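Local coordinates for ABC transporter, periplasmic solute-binding protein (Rhizobium meliloti, PDB 4WED) that probably binds a solute such as a peptide or a nickel-containing ligand in the periplasm and passes it to an ABC transporter for uptake, at residues L38-A43 against I240-G245; I60-F65 against M516-I521; T189-Q194 against D208-D213; S202-Y207 against L220-I225; G245-P250 against T512-P517. All coordinates share one frame; numbering follows the deposited sequence.

In the fold
Contacts 1 and 4 are the strand pairings: contact 4 is a regular antiparallel ladder within a mixed sheet, while contact 1 ties that sheet's edge strand 37-42 to strand 242-244 through a single bridge and a charged pair. Contact 3 lies at the far end of the same sheet, where an aromatic ring on a proline replaces backbone bonding. Contacts 2 and 5 share Met516 and Pro517 and meet at one sodium ion, with Asp62 supplied by the first and Asp515 by the second. Contacts 1 to 4 are buried; contact 5 is only partly so, is wetter, and carries the exposed Phe246 and Trp247.

Contact 1. Residues L38-A43 against I240-G245; sequences LRVAIA and IDLVGG
Asp241 grips Arg39 at both its backbone and its side chain. Asp241 OD2 takes the N-H of Arg39 N at 3.0 Å on its anti lone pair, in a nearly straight bond (167°). The return bond runs from Asp241 N to Arg39 O, also 3.0 Å. The same OD2 lies over one face of the guanidinium, toward its rim and 3.3 Å from Arg39 NE; standing well out of the plane, it forms a salt bridge of charges at which no N-H points. The Arg39 chain is bent at chi2 (-117°) where CG and NE pass this oxygen. Further along, Ala41 N donates to Leu242 O at 3.2 Å, and Val40 pairs with Leu242 in a lone beta bridge between strands that run 26° from parallel. The Val40 and Leu242 side chains lie side by side, CG2 3.7 Å from CD2, and Ala41 CB separately meets Ile240 CD1 at 3.8 Å. Where the chains then diverge, a water donates to both Ala41 O and Gly244 O. In the second shell, Asp241 OD1 is held by Ser501 OG and a salt bridge to Arg503, which fixes the carboxylate, while Arg39 NH2 donates to Gly238 O. Strand 37-42 bonds along its other edge to strand 219-224, and strand 242-244 pairs with strand 488-500, making this bridge a seam between two sheets, with helix 228-237 lying against Ala41, Ile240 and Val243.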
# COMPACT_ATOMS: atom_id res chain seq x y z
N LEU A 38 3.10 -23.13 12.94
CA LEU A 38 2.16 -22.38 12.14
C LEU A 38 2.49 -22.59 10.67
O LEU A 38 3.62 -22.39 10.25
CB LEU A 38 2.22 -20.90 12.50
CG LEU A 38 1.52 -19.96 11.52
CD1 LEU A 38 0.01 -20.16 11.65
CD2 LEU A 38 1.89 -18.52 11.78
N ARG A 39 1.49 -22.95 9.87
CA ARG A 39 1.72 -23.13 8.44
C ARG A 39 0.96 -22.12 7.62
O ARG A 39 -0.22 -21.86 7.85
CB ARG A 39 1.46 -24.56 7.97
CG ARG A 39 0.32 -25.30 8.63
CD ARG A 39 0.76 -26.53 9.41
NE ARG A 39 -0.25 -26.97 10.37
CZ ARG A 39 -1.52 -27.30 10.09
NH1 ARG A 39 -2.32 -27.70 11.07
NH2 ARG A 39 -2.01 -27.22 8.87
N VAL A 40 1.68 -21.55 6.66
CA VAL A 40 1.26 -20.38 5.92
C VAL A 40 1.48 -20.63 4.44
O VAL A 40 2.57 -21.00 4.05
CB VAL A 40 2.11 -19.17 6.35
CG1 VAL A 40 1.95 -17.99 5.41
CG2 VAL A 40 1.76 -18.80 7.79
N ALA A 41 0.47 -20.41 3.62
CA ALA A 41 0.64 -20.62 2.20
C ALA A 41 1.47 -19.50 1.62
O ALA A 41 1.45 -18.41 2.13
CB ALA A 41 -0.70 -20.71 1.50
N ILE A 42 2.23 -19.81 0.59
CA ILE A 42 2.84 -18.83 -0.29
C ILE A 42 2.66 -19.33 -1.72
O ILE A 42 2.66 -20.53 -1.98
CB ILE A 42 4.33 -18.58 0.04
CG1 ILE A 42 5.16 -19.88 -0.03
CG2 ILE A 42 4.47 -17.93 1.42
CD1 ILE A 42 6.66 -19.66 0.19
N ALA A 43 2.49 -18.39 -2.64
CA ALA A 43 1.99 -18.69 -3.97
C ALA A 43 3.12 -19.10 -4.88
O ALA A 43 2.88 -19.59 -5.99
CB ALA A 43 1.27 -17.50 -4.54
N ILE A 240 -3.04 -26.29 5.90
CA ILE A 240 -2.53 -24.98 6.31
C ILE A 240 -3.44 -24.27 7.31
O ILE A 240 -4.61 -24.61 7.48
CB ILE A 240 -2.28 -24.05 5.11
CG1 ILE A 240 -3.55 -23.84 4.29
CG2 ILE A 240 -1.13 -24.58 4.27
CD1 ILE A 240 -3.39 -22.77 3.24
N ASP A 241 -2.84 -23.32 8.01
CA ASP A 241 -3.54 -22.50 8.99
C ASP A 241 -3.89 -21.13 8.48
O ASP A 241 -4.75 -20.51 9.03
CB ASP A 241 -2.68 -22.29 10.23
CG ASP A 241 -2.37 -23.57 10.93
OD1 ASP A 241 -3.32 -24.29 11.36
OD2 ASP A 241 -1.16 -23.83 11.07
N LEU A 242 -3.23 -20.69 7.41
CA LEU A 242 -3.28 -19.30 7.01
C LEU A 242 -3.19 -19.05 5.51
O LEU A 242 -2.34 -19.60 4.84
CB LEU A 242 -2.11 -18.60 7.66
CG LEU A 242 -2.38 -17.21 8.14
CD1 LEU A 242 -3.62 -17.14 9.03
CD2 LEU A 242 -1.14 -16.75 8.88
N VAL A 243 -4.08 -18.24 4.97
CA VAL A 243 -4.04 -17.93 3.55
C VAL A 243 -4.42 -16.47 3.37
O VAL A 243 -5.18 -15.92 4.18
CB VAL A 243 -4.96 -18.89 2.76
CG1 VAL A 243 -6.39 -18.74 3.21
CG2 VAL A 243 -4.81 -18.69 1.25
N GLY A 244 -3.85 -15.83 2.35
CA GLY A 244 -4.13 -14.42 2.04
C GLY A 244 -2.90 -13.62 1.68
O GLY A 244 -1.75 -14.11 1.80
N GLY A 245 -3.12 -12.38 1.26
CA GLY A 245 -2.04 -11.41 1.05
C GLY A 245 -1.78 -11.24 -0.42
O GLY A 245 -1.48 -12.22 -1.08
O HOH W 1 -0.65 -16.78 3.21

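Contact 2. Residues I60-F65 against M516-I521; sequences IQDLMF and MPYENI. With NA (sodium ion), chain B.
Leu63 CD2 is the bump that fits between two side chains of the C-terminal loop, 4.0 Å from Met516 CG and 3.9 Å from Tyr518 CD2. Leu63 and Tyr518 slide past each other in opposite directions, whereas the selenomethionine Met516 crosses Leu63 obliquely. Met516 is a hook: its chain bends at chi2 and again at chi3 (81°), which carries CE to Ile60 CD1, 3.7 Å away and alongside it. Phe204 packs against Ile60 and Leu63, and Val40 against Met516, extending the apolar patch onto the mixed sheet. In this solute-binding protein of family 5, the contact brings residues 60-63, in the end region of the short helix 58-61, against a loop near the C-terminus, where Pro517 centres an inverse gamma turn. Above the apolar patch the surfaces become polar. Met516 N donates to Asp62 OD2 at 3.1 Å, on the anti side and 16° out of the carboxylate plane. Asp62 also holds a sodium ion with both oxygens, OD2 at 2.3 Å and OD1 at 2.7 Å, and its OD1 has a second partner in Arg170. Three waters and Asp515 OD1 complete the sodium shell. One of these waters donates to Met516 O and to Glu519 OE2, and that carboxylate oxygen stands 3.2 Å above the Tyr518 ring plane, toward the rim.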
# COMPACT_ATOMS: atom_id res chain seq x y z
N ILE A 60 8.55 -12.87 3.61
CA ILE A 60 9.51 -13.87 4.13
C ILE A 60 10.69 -13.19 4.74
O ILE A 60 11.13 -13.57 5.82
CB ILE A 60 10.07 -14.78 3.02
CG1 ILE A 60 8.95 -15.54 2.29
CG2 ILE A 60 11.06 -15.79 3.58
CD1 ILE A 60 8.07 -16.42 3.17
N GLN A 61 11.16 -12.14 4.08
CA GLN A 61 12.26 -11.32 4.56
C GLN A 61 11.90 -10.72 5.89
O GLN A 61 12.71 -10.60 6.77
CB GLN A 61 12.59 -10.24 3.55
CG GLN A 61 13.55 -10.68 2.47
CD GLN A 61 13.43 -9.87 1.22
OE1 GLN A 61 12.35 -9.59 0.75
NE2 GLN A 61 14.55 -9.48 0.67
N ASP A 62 10.64 -10.36 6.02
CA ASP A 62 10.13 -9.75 7.22
C ASP A 62 10.22 -10.68 8.42
O ASP A 62 10.15 -10.23 9.55
CB ASP A 62 8.71 -9.28 6.99
CG ASP A 62 8.14 -8.57 8.17
OD1 ASP A 62 8.78 -7.70 8.75
OD2 ASP A 62 7.02 -8.90 8.52
N LEU A 63 10.34 -11.97 8.16
CA LEU A 63 10.53 -12.97 9.20
C LEU A 63 11.79 -12.89 10.04
O LEU A 63 11.77 -13.17 11.21
CB LEU A 63 10.44 -14.35 8.60
CG LEU A 63 9.03 -14.71 8.19
CD1 LEU A 63 9.06 -15.97 7.36
CD2 LEU A 63 8.21 -14.91 9.45
N MSE A 64 12.91 -12.55 9.42
CA MSE A 64 14.21 -12.50 10.09
C MSE A 64 14.92 -11.20 9.94
O MSE A 64 15.90 -10.97 10.63
CB MSE A 64 15.13 -13.63 9.55
CG MSE A 64 15.78 -13.33 8.20
SE MSE A 64 14.53 -13.60 6.69
CE MSE A 64 14.49 -15.58 6.83
N PHE A 65 14.48 -10.35 9.02
CA PHE A 65 15.11 -9.04 8.89
C PHE A 65 14.31 -7.97 9.59
O PHE A 65 13.08 -7.94 9.57
CB PHE A 65 15.46 -8.73 7.42
CG PHE A 65 16.49 -9.71 6.83
CD1 PHE A 65 17.79 -9.77 7.34
CD2 PHE A 65 16.17 -10.53 5.77
CE1 PHE A 65 18.73 -10.63 6.80
CE2 PHE A 65 17.11 -11.40 5.23
CZ PHE A 65 18.39 -11.46 5.76
N MSE A 516 4.65 -10.25 7.07
CA MSE A 516 4.04 -11.51 7.44
C MSE A 516 3.36 -11.40 8.79
O MSE A 516 4.01 -11.17 9.80
CB MSE A 516 5.17 -12.50 7.54
CG MSE A 516 4.65 -13.91 7.87
SE MSE A 516 3.72 -14.70 6.31
CE MSE A 516 5.14 -15.40 5.12
N PRO A 517 2.04 -11.64 8.84
CA PRO A 517 1.31 -11.53 10.09
C PRO A 517 1.48 -12.74 11.01
O PRO A 517 0.54 -13.51 11.23
CB PRO A 517 -0.16 -11.41 9.62
CG PRO A 517 -0.18 -12.17 8.33
CD PRO A 517 1.21 -12.14 7.74
N TYR A 518 2.68 -12.91 11.56
CA TYR A 518 2.96 -13.98 12.53
C TYR A 518 2.73 -13.52 13.98
O TYR A 518 2.70 -14.34 14.91
CB TYR A 518 4.40 -14.46 12.40
CG TYR A 518 5.42 -13.39 12.66
CD1 TYR A 518 5.86 -13.10 13.95
CD2 TYR A 518 5.93 -12.63 11.62
CE1 TYR A 518 6.79 -12.09 14.18
CE2 TYR A 518 6.85 -11.62 11.83
CZ TYR A 518 7.28 -11.35 13.11
OH TYR A 518 8.19 -10.33 13.29
N GLU A 519 2.60 -12.21 14.15
CA GLU A 519 2.54 -11.60 15.46
C GLU A 519 1.30 -12.08 16.19
O GLU A 519 0.23 -12.20 15.60
CB GLU A 519 2.45 -10.07 15.34
CG GLU A 519 3.73 -9.35 14.89
CD GLU A 519 3.90 -9.25 13.38
OE1 GLU A 519 2.88 -9.34 12.64
OE2 GLU A 519 5.05 -9.05 12.92
N ASN A 520 1.48 -12.27 17.49
CA ASN A 520 0.43 -12.40 18.47
C ASN A 520 -0.25 -13.75 18.47
O ASN A 520 -1.08 -14.03 19.35
CB ASN A 520 -0.66 -11.33 18.33
CG ASN A 520 -0.13 -9.92 18.47
OD1 ASN A 520 -0.52 -9.03 17.70
ND2 ASN A 520 0.72 -9.71 19.46
N ILE A 521 0.08 -14.56 17.49
CA ILE A 521 -0.66 -15.80 17.26
C ILE A 521 -0.39 -16.78 18.39
O ILE A 521 0.74 -16.89 18.87
CB ILE A 521 -0.37 -16.43 15.89
CG1 ILE A 521 -1.10 -15.65 14.80
CG2 ILE A 521 -0.87 -17.88 15.87
CD1 ILE A 521 -0.78 -16.13 13.41
NA NA B . 6.48 -7.23 10.08
O HOH W 2 4.63 -8.78 10.45
O HOH W 3 8.00 -5.17 9.86
O HOH W 4 7.99 -8.24 11.08

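Contact 3. Residues T189-Q194 against D208-D213. With FMT (formic acid), chain C.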
# COMPACT_ATOMS: atom_id res chain seq x y z
N THR A 189 18.34 -10.10 12.39
CA THR A 189 18.12 -9.99 13.85
C THR A 189 16.71 -10.40 14.28
O THR A 189 16.38 -10.39 15.46
CB THR A 189 18.28 -8.53 14.31
OG1 THR A 189 17.51 -7.67 13.46
CG2 THR A 189 19.72 -8.12 14.22
N GLY A 190 15.89 -10.74 13.30
CA GLY A 190 14.47 -10.97 13.53
C GLY A 190 14.13 -12.27 14.31
O GLY A 190 15.01 -13.09 14.62
N PRO A 191 12.86 -12.44 14.64
CA PRO A 191 12.41 -13.53 15.50
C PRO A 191 12.52 -14.96 14.94
O PRO A 191 12.52 -15.87 15.73
CB PRO A 191 10.95 -13.16 15.81
CG PRO A 191 10.56 -12.14 14.78
CD PRO A 191 11.78 -11.53 14.22
N TRP A 192 12.70 -15.14 13.62
CA TRP A 192 12.70 -16.43 12.93
C TRP A 192 14.02 -16.75 12.25
O TRP A 192 14.60 -15.89 11.60
CB TRP A 192 11.60 -16.43 11.86
CG TRP A 192 10.25 -16.32 12.44
CD1 TRP A 192 9.47 -15.21 12.50
CD2 TRP A 192 9.54 -17.35 13.15
NE1 TRP A 192 8.30 -15.48 13.17
CE2 TRP A 192 8.32 -16.80 13.55
CE3 TRP A 192 9.82 -18.71 13.43
CZ2 TRP A 192 7.37 -17.54 14.25
CZ3 TRP A 192 8.90 -19.46 14.12
CH2 TRP A 192 7.68 -18.87 14.53
N VAL A 193 14.48 -17.99 12.40
CA VAL A 193 15.70 -18.48 11.76
C VAL A 193 15.28 -19.40 10.63
O VAL A 193 14.52 -20.33 10.87
CB VAL A 193 16.54 -19.31 12.74
CG1 VAL A 193 17.78 -19.86 12.07
CG2 VAL A 193 16.94 -18.48 13.93
N GLN A 194 15.76 -19.15 9.42
CA GLN A 194 15.52 -20.08 8.28
C GLN A 194 16.19 -21.40 8.54
O GLN A 194 17.41 -21.46 8.69
CB GLN A 194 16.02 -19.49 6.95
CG GLN A 194 15.98 -20.46 5.78
CD GLN A 194 15.75 -19.78 4.44
OE1 GLN A 194 14.68 -19.15 4.22
NE2 GLN A 194 16.72 -19.93 3.52
N ASP A 208 16.23 -17.84 19.62
CA ASP A 208 16.47 -17.67 21.05
C ASP A 208 17.51 -16.55 21.34
O ASP A 208 18.48 -16.31 20.59
CB ASP A 208 16.89 -19.04 21.62
CG ASP A 208 15.88 -20.15 21.25
OD1 ASP A 208 14.65 -19.87 21.30
OD2 ASP A 208 16.29 -21.26 20.88
N GLY A 209 17.29 -15.81 22.42
CA GLY A 209 18.05 -14.57 22.57
C GLY A 209 17.71 -13.56 21.49
O GLY A 209 18.50 -12.67 21.22
N TYR A 210 16.55 -13.71 20.84
CA TYR A 210 15.92 -12.61 20.12
C TYR A 210 15.64 -11.56 21.14
O TYR A 210 15.25 -11.86 22.26
CB TYR A 210 14.61 -13.02 19.46
CG TYR A 210 13.82 -11.85 18.86
CD1 TYR A 210 14.39 -10.99 17.95
CD2 TYR A 210 12.48 -11.63 19.21
CE1 TYR A 210 13.69 -9.91 17.42
CE2 TYR A 210 11.77 -10.57 18.69
CZ TYR A 210 12.37 -9.72 17.79
OH TYR A 210 11.62 -8.70 17.29
N TRP A 211 15.84 -10.32 20.75
CA TRP A 211 15.79 -9.23 21.70
C TRP A 211 14.41 -8.89 22.21
O TRP A 211 14.28 -8.52 23.35
CB TRP A 211 16.43 -8.00 21.08
CG TRP A 211 15.69 -7.37 19.91
CD1 TRP A 211 15.93 -7.57 18.57
CD2 TRP A 211 14.65 -6.39 19.98
NE1 TRP A 211 15.08 -6.79 17.81
CE2 TRP A 211 14.29 -6.05 18.65
CE3 TRP A 211 13.99 -5.76 21.04
CZ2 TRP A 211 13.30 -5.12 18.36
CZ3 TRP A 211 13.00 -4.83 20.75
CH2 TRP A 211 12.67 -4.52 19.41
N GLY A 212 13.39 -9.00 21.36
CA GLY A 212 12.02 -8.56 21.67
C GLY A 212 11.17 -9.74 22.12
O GLY A 212 11.72 -10.73 22.60
N ASP A 213 9.85 -9.64 21.96
CA ASP A 213 8.93 -10.72 22.35
C ASP A 213 9.00 -11.89 21.37
O ASP A 213 8.98 -11.71 20.14
CB ASP A 213 7.46 -10.25 22.40
CG ASP A 213 7.23 -9.08 23.37
OD1 ASP A 213 7.52 -9.19 24.58
OD2 ASP A 213 6.73 -8.05 22.90
C FMT C . 9.36 -6.56 19.16
O1 FMT C . 8.77 -7.20 20.02
O2 FMT C . 8.69 -6.03 18.16
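Tyr210 has CG anti to its backbone N (chi1 172°), which puts CG on the Pro191 side, and chi2 of 54° then turns the ring face onto the proline. The two residues flank a beta hairpin: Pro191 directly precedes strand 192-197, and Tyr210 follows its partner, strand 201-206. Side by side and pointing the same way, they form a CH-pi contact, with Pro191 CB 4.1 Å from the Tyr210 ring centroid and only 15° off the ring normal. Pro191 CA also lies over the ring centre. The opposite face of Tyr210 is covered by its own chain, Gly212 N standing 3.4 Å above the middle of the ring, which is therefore sandwiched between proline and backbone. At the ring edge, near its plane, Thr189 O comes to 3.2 Å from Tyr210 CD1. The polar ends converge on Glu66: its OE2 bonds Tyr210 OH, while OE1 bonds both Thr189 OG1 and Trp211 NE1. One carboxylate thus holds together groups from the two segments. Trp211 sits beside this site, with Tyr210 OH 3.8 Å above its ring plane and toward the rim. A formic acid molecule, probably from the crystallisation liquor, lies nearby, its C 3.6 Å from Tyr210 OH. Its O1 accepts a weak hydrogen bond from Asp213 N at 3.3 Å.

Contact 4. Residues S202-Y207 against L220-I225; sequences SVFEHY and LEAKVI
Phe204 and Leu220 are paired across the strands as a hydrogen-bonded antiparallel pair, and with Ser202 and Ala222 they make up the closely packed face of the contact. Phe204 N donates to Leu220 O at 2.6 Å, and Leu220 N returns a bond to Phe204 O at 2.8 Å. The pair Ser202 and Ala222 repeats the pattern, with Ala222 N to Ser202 O at 2.6 Å and Ser202 N to Ala222 O at 2.9 Å. Phe204 CG lies anti to the carbonyl carbon (chi1 -48°) and Leu220 CG anti to its backbone N (chi1 -175°); the side chains point the same way, and their CD2 atoms meet at 3.7 Å. Leu220 O and Ala222 CB lie at the ring edge of Phe204, while Leu63 and Met64 pack on it from the neighbouring loop. The other face is looser: in the non-hydrogen-bonded pair Val203 CG1 and Glu221 CG come only to 4.4 Å, and the extended chain of the partly exposed Glu221 takes OE2 to a salt bridge with Arg219. These are the two inner strands of a four-stranded mixed sheet. Backbone bonds set their register; side-chain chemistry separates a mostly apolar face of Phe204, Leu220 and Ala222, with Ser202 beside them, from the face of Val203 and Glu221, whose charge is probably balanced by Arg219.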
# COMPACT_ATOMS: atom_id res chain seq x y z
N SER A 202 9.44 -23.52 2.86
CA SER A 202 10.52 -22.93 3.65
C SER A 202 10.12 -23.03 5.13
O SER A 202 8.95 -22.80 5.49
CB SER A 202 10.75 -21.44 3.25
OG SER A 202 11.37 -21.35 1.97
N VAL A 203 11.10 -23.31 5.99
CA VAL A 203 10.83 -23.69 7.37
C VAL A 203 11.65 -22.83 8.34
O VAL A 203 12.90 -22.78 8.21
CB VAL A 203 11.23 -25.17 7.52
CG1 VAL A 203 10.97 -25.72 8.91
CG2 VAL A 203 10.48 -26.01 6.49
N PHE A 204 10.98 -22.19 9.32
CA PHE A 204 11.65 -21.32 10.32
C PHE A 204 11.39 -21.76 11.77
O PHE A 204 10.31 -22.28 12.04
CB PHE A 204 11.17 -19.91 10.15
CG PHE A 204 11.18 -19.42 8.73
CD1 PHE A 204 12.31 -18.76 8.23
CD2 PHE A 204 10.05 -19.57 7.91
CE1 PHE A 204 12.32 -18.30 6.90
CE2 PHE A 204 10.06 -19.13 6.59
CZ PHE A 204 11.20 -18.48 6.09
N GLU A 205 12.38 -21.58 12.67
CA GLU A 205 12.28 -21.86 14.13
C GLU A 205 12.57 -20.62 14.99
O GLU A 205 13.45 -19.86 14.68
CB GLU A 205 13.27 -22.89 14.55
N HIS A 206 11.84 -20.45 16.10
CA HIS A 206 11.94 -19.26 16.98
C HIS A 206 13.42 -18.95 17.27
O HIS A 206 14.16 -19.87 17.56
CB HIS A 206 11.15 -19.47 18.29
N TYR A 207 13.85 -17.69 17.17
CA TYR A 207 15.25 -17.36 17.46
C TYR A 207 15.42 -17.05 18.94
O TYR A 207 14.88 -16.08 19.44
CB TYR A 207 15.76 -16.17 16.64
CG TYR A 207 17.09 -15.63 17.15
CD1 TYR A 207 18.16 -16.49 17.44
CD2 TYR A 207 17.30 -14.27 17.35
CE1 TYR A 207 19.35 -16.02 17.92
CE2 TYR A 207 18.51 -13.79 17.82
CZ TYR A 207 19.52 -14.67 18.11
OH TYR A 207 20.73 -14.23 18.57
N LEU A 220 7.49 -22.21 12.08
CA LEU A 220 6.67 -21.66 11.01
C LEU A 220 7.17 -22.21 9.70
O LEU A 220 8.35 -22.08 9.38
CB LEU A 220 6.78 -20.13 10.96
CG LEU A 220 5.91 -19.35 9.98
CD1 LEU A 220 5.78 -17.88 10.45
CD2 LEU A 220 6.40 -19.37 8.54
N GLU A 221 6.25 -22.82 8.95
CA GLU A 221 6.52 -23.38 7.64
C GLU A 221 5.74 -22.61 6.61
O GLU A 221 4.54 -22.36 6.78
CB GLU A 221 6.04 -24.83 7.56
CG GLU A 221 6.57 -25.77 8.63
CD GLU A 221 6.03 -27.21 8.48
OE1 GLU A 221 4.91 -27.38 7.94
OE2 GLU A 221 6.73 -28.16 8.89
N ALA A 222 6.42 -22.26 5.53
CA ALA A 222 5.78 -21.58 4.41
C ALA A 222 5.65 -22.55 3.25
O ALA A 222 6.66 -22.89 2.63
CB ALA A 222 6.64 -20.41 4.00
N LYS A 223 4.43 -22.97 2.95
CA LYS A 223 4.22 -24.00 1.95
C LYS A 223 3.86 -23.38 0.62
O LYS A 223 2.93 -22.56 0.54
CB LYS A 223 3.17 -25.03 2.42
CG LYS A 223 3.53 -25.74 3.73
CD LYS A 223 3.56 -27.26 3.58
N VAL A 224 4.59 -23.77 -0.43
CA VAL A 224 4.40 -23.22 -1.76
C VAL A 224 3.19 -23.93 -2.38
O VAL A 224 3.25 -25.12 -2.66
CB VAL A 224 5.66 -23.38 -2.64
CG1 VAL A 224 5.47 -22.79 -4.03
CG2 VAL A 224 6.87 -22.74 -1.97
N ILE A 225 2.09 -23.20 -2.54
CA ILE A 225 0.89 -23.68 -3.23
C ILE A 225 0.41 -22.64 -4.26
O ILE A 225 -0.35 -21.75 -3.92
CB ILE A 225 -0.23 -23.99 -2.24
CG1 ILE A 225 0.29 -24.89 -1.11
CG2 ILE A 225 -1.41 -24.69 -2.93
CD1 ILE A 225 -0.79 -25.28 -0.12

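Contact 5. Residues G245-P250 against T512-P517; sequences GFWIAP and TEYDMP. With NA (sodium ion), chain B.
Glu513 reaches Phe246 from a type I beta turn, Thr512 to Asp515, that is also an ST turn at Thr512. The loop between strand 242-244 and helix 253-261 here meets the loop between strands 504-505 and 522-523. Among the polar links, Phe246 N donates to Glu513 OE1 at 3.1 Å, reaching it from above, 61° out of the carboxylate plane. The bend of Glu513 at chi2 (-54°) turns CD toward Phe246, and OE2 has its own partner in Ser496 OG. One water joins Trp247 N to Glu513 O and OE1; a second donates to Trp247 O and Glu513 O. Among the ring contacts, Glu513 OE2 lies at the Phe246 edge, 3.5 Å from CD2. Trp247 and Tyr514 run side by side with planes 14° apart, but are slid so far that they barely overlap; Trp58 meets both edge-to-face. Ile248 CD1 reaches Asp515 O at 3.7 Å. In the turn, Thr512 OG1 accepts from Tyr514 N and donates to Asp515 OD2, steadying a carboxylate whose OD1 binds the sodium ion at 2.5 Å.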
# COMPACT_ATOMS: atom_id res chain seq x y z
N GLY A 245 -3.12 -12.38 1.26
CA GLY A 245 -2.04 -11.41 1.05
C GLY A 245 -1.78 -11.24 -0.42
O GLY A 245 -1.48 -12.22 -1.08
N PHE A 246 -1.91 -10.02 -0.94
CA PHE A 246 -1.63 -9.71 -2.35
C PHE A 246 -0.30 -10.25 -2.85
O PHE A 246 -0.21 -10.73 -3.97
CB PHE A 246 -1.66 -8.22 -2.64
CG PHE A 246 -3.04 -7.66 -2.81
CD1 PHE A 246 -3.79 -7.97 -3.95
CD2 PHE A 246 -3.61 -6.82 -1.84
CE1 PHE A 246 -5.08 -7.45 -4.11
CE2 PHE A 246 -4.88 -6.31 -1.99
CZ PHE A 246 -5.62 -6.62 -3.13
N TRP A 247 0.72 -10.16 -2.02
CA TRP A 247 2.07 -10.58 -2.42
C TRP A 247 2.55 -11.75 -1.61
O TRP A 247 3.75 -11.87 -1.31
CB TRP A 247 3.05 -9.40 -2.30
CG TRP A 247 2.56 -8.26 -3.07
CD1 TRP A 247 2.22 -7.03 -2.60
CD2 TRP A 247 2.26 -8.26 -4.46
NE1 TRP A 247 1.76 -6.25 -3.62
CE2 TRP A 247 1.79 -6.98 -4.78
CE3 TRP A 247 2.40 -9.21 -5.48
CZ2 TRP A 247 1.42 -6.62 -6.08
CZ3 TRP A 247 2.05 -8.85 -6.77
CH2 TRP A 247 1.55 -7.58 -7.05
N ILE A 248 1.61 -12.60 -1.23
CA ILE A 248 1.95 -13.79 -0.47
C ILE A 248 1.14 -14.96 -1.06
O ILE A 248 1.69 -15.82 -1.74
CB ILE A 248 1.70 -13.55 1.04
CG1 ILE A 248 2.61 -12.43 1.58
CG2 ILE A 248 1.88 -14.83 1.84
CD1 ILE A 248 2.15 -11.87 2.91
N ALA A 249 -0.16 -14.96 -0.83
CA ALA A 249 -1.03 -16.03 -1.32
C ALA A 249 -2.44 -15.48 -1.50
O ALA A 249 -3.31 -15.73 -0.67
CB ALA A 249 -1.04 -17.21 -0.36
N PRO A 250 -2.67 -14.70 -2.58
CA PRO A 250 -3.90 -13.97 -2.70
C PRO A 250 -5.15 -14.86 -2.57
O PRO A 250 -5.13 -16.05 -2.84
CB PRO A 250 -3.83 -13.38 -4.11
CG PRO A 250 -2.39 -13.38 -4.45
CD PRO A 250 -1.88 -14.62 -3.82
N THR A 512 0.95 -3.93 6.20
CA THR A 512 1.21 -3.75 4.79
C THR A 512 1.24 -5.10 4.16
O THR A 512 1.26 -6.11 4.83
CB THR A 512 2.56 -3.03 4.49
OG1 THR A 512 3.64 -3.96 4.57
CG2 THR A 512 2.84 -1.85 5.45
N GLU A 513 1.23 -5.10 2.85
CA GLU A 513 1.29 -6.29 2.05
C GLU A 513 2.71 -6.86 1.98
O GLU A 513 2.95 -7.82 1.25
CB GLU A 513 0.78 -5.98 0.64
CG GLU A 513 -0.72 -5.70 0.52
CD GLU A 513 -1.65 -6.79 1.12
OE1 GLU A 513 -1.28 -8.00 1.26
OE2 GLU A 513 -2.77 -6.41 1.51
N TYR A 514 3.65 -6.26 2.71
CA TYR A 514 5.07 -6.67 2.63
C TYR A 514 5.52 -7.34 3.93
O TYR A 514 6.68 -7.75 4.07
CB TYR A 514 5.94 -5.46 2.21
CG TYR A 514 5.38 -4.82 0.99
CD1 TYR A 514 5.53 -5.41 -0.25
CD2 TYR A 514 4.63 -3.64 1.06
CE1 TYR A 514 5.00 -4.85 -1.40
CE2 TYR A 514 4.07 -3.05 -0.07
CZ TYR A 514 4.26 -3.66 -1.31
OH TYR A 514 3.70 -3.13 -2.45
N ASP A 515 4.56 -7.45 4.86
CA ASP A 515 4.73 -8.02 6.19
C ASP A 515 4.09 -9.38 6.23
O ASP A 515 3.07 -9.58 5.61
CB ASP A 515 3.94 -7.21 7.22
CG ASP A 515 4.60 -5.92 7.59
OD1 ASP A 515 5.75 -5.95 8.12
OD2 ASP A 515 3.94 -4.86 7.39
N MSE A 516 4.65 -10.25 7.07
CA MSE A 516 4.04 -11.51 7.44
C MSE A 516 3.36 -11.40 8.79
O MSE A 516 4.01 -11.17 9.80
CB MSE A 516 5.17 -12.50 7.54
CG MSE A 516 4.65 -13.91 7.87
SE MSE A 516 3.72 -14.70 6.31
CE MSE A 516 5.14 -15.40 5.12
N PRO A 517 2.04 -11.64 8.84
CA PRO A 517 1.31 -11.53 10.09
C PRO A 517 1.48 -12.74 11.01
O PRO A 517 0.54 -13.51 11.23
CB PRO A 517 -0.16 -11.41 9.62
CG PRO A 517 -0.18 -12.17 8.33
CD PRO A 517 1.21 -12.14 7.74
NA NA B . 6.48 -7.23 10.08
O HOH W 5 0.83 -9.49 0.65
O HOH W 6 4.96 -10.05 0.47
O HOH W 2 4.63 -8.78 10.45
O HOH W 3 8.00 -5.17 9.86
O HOH W 4 7.99 -8.24 11.08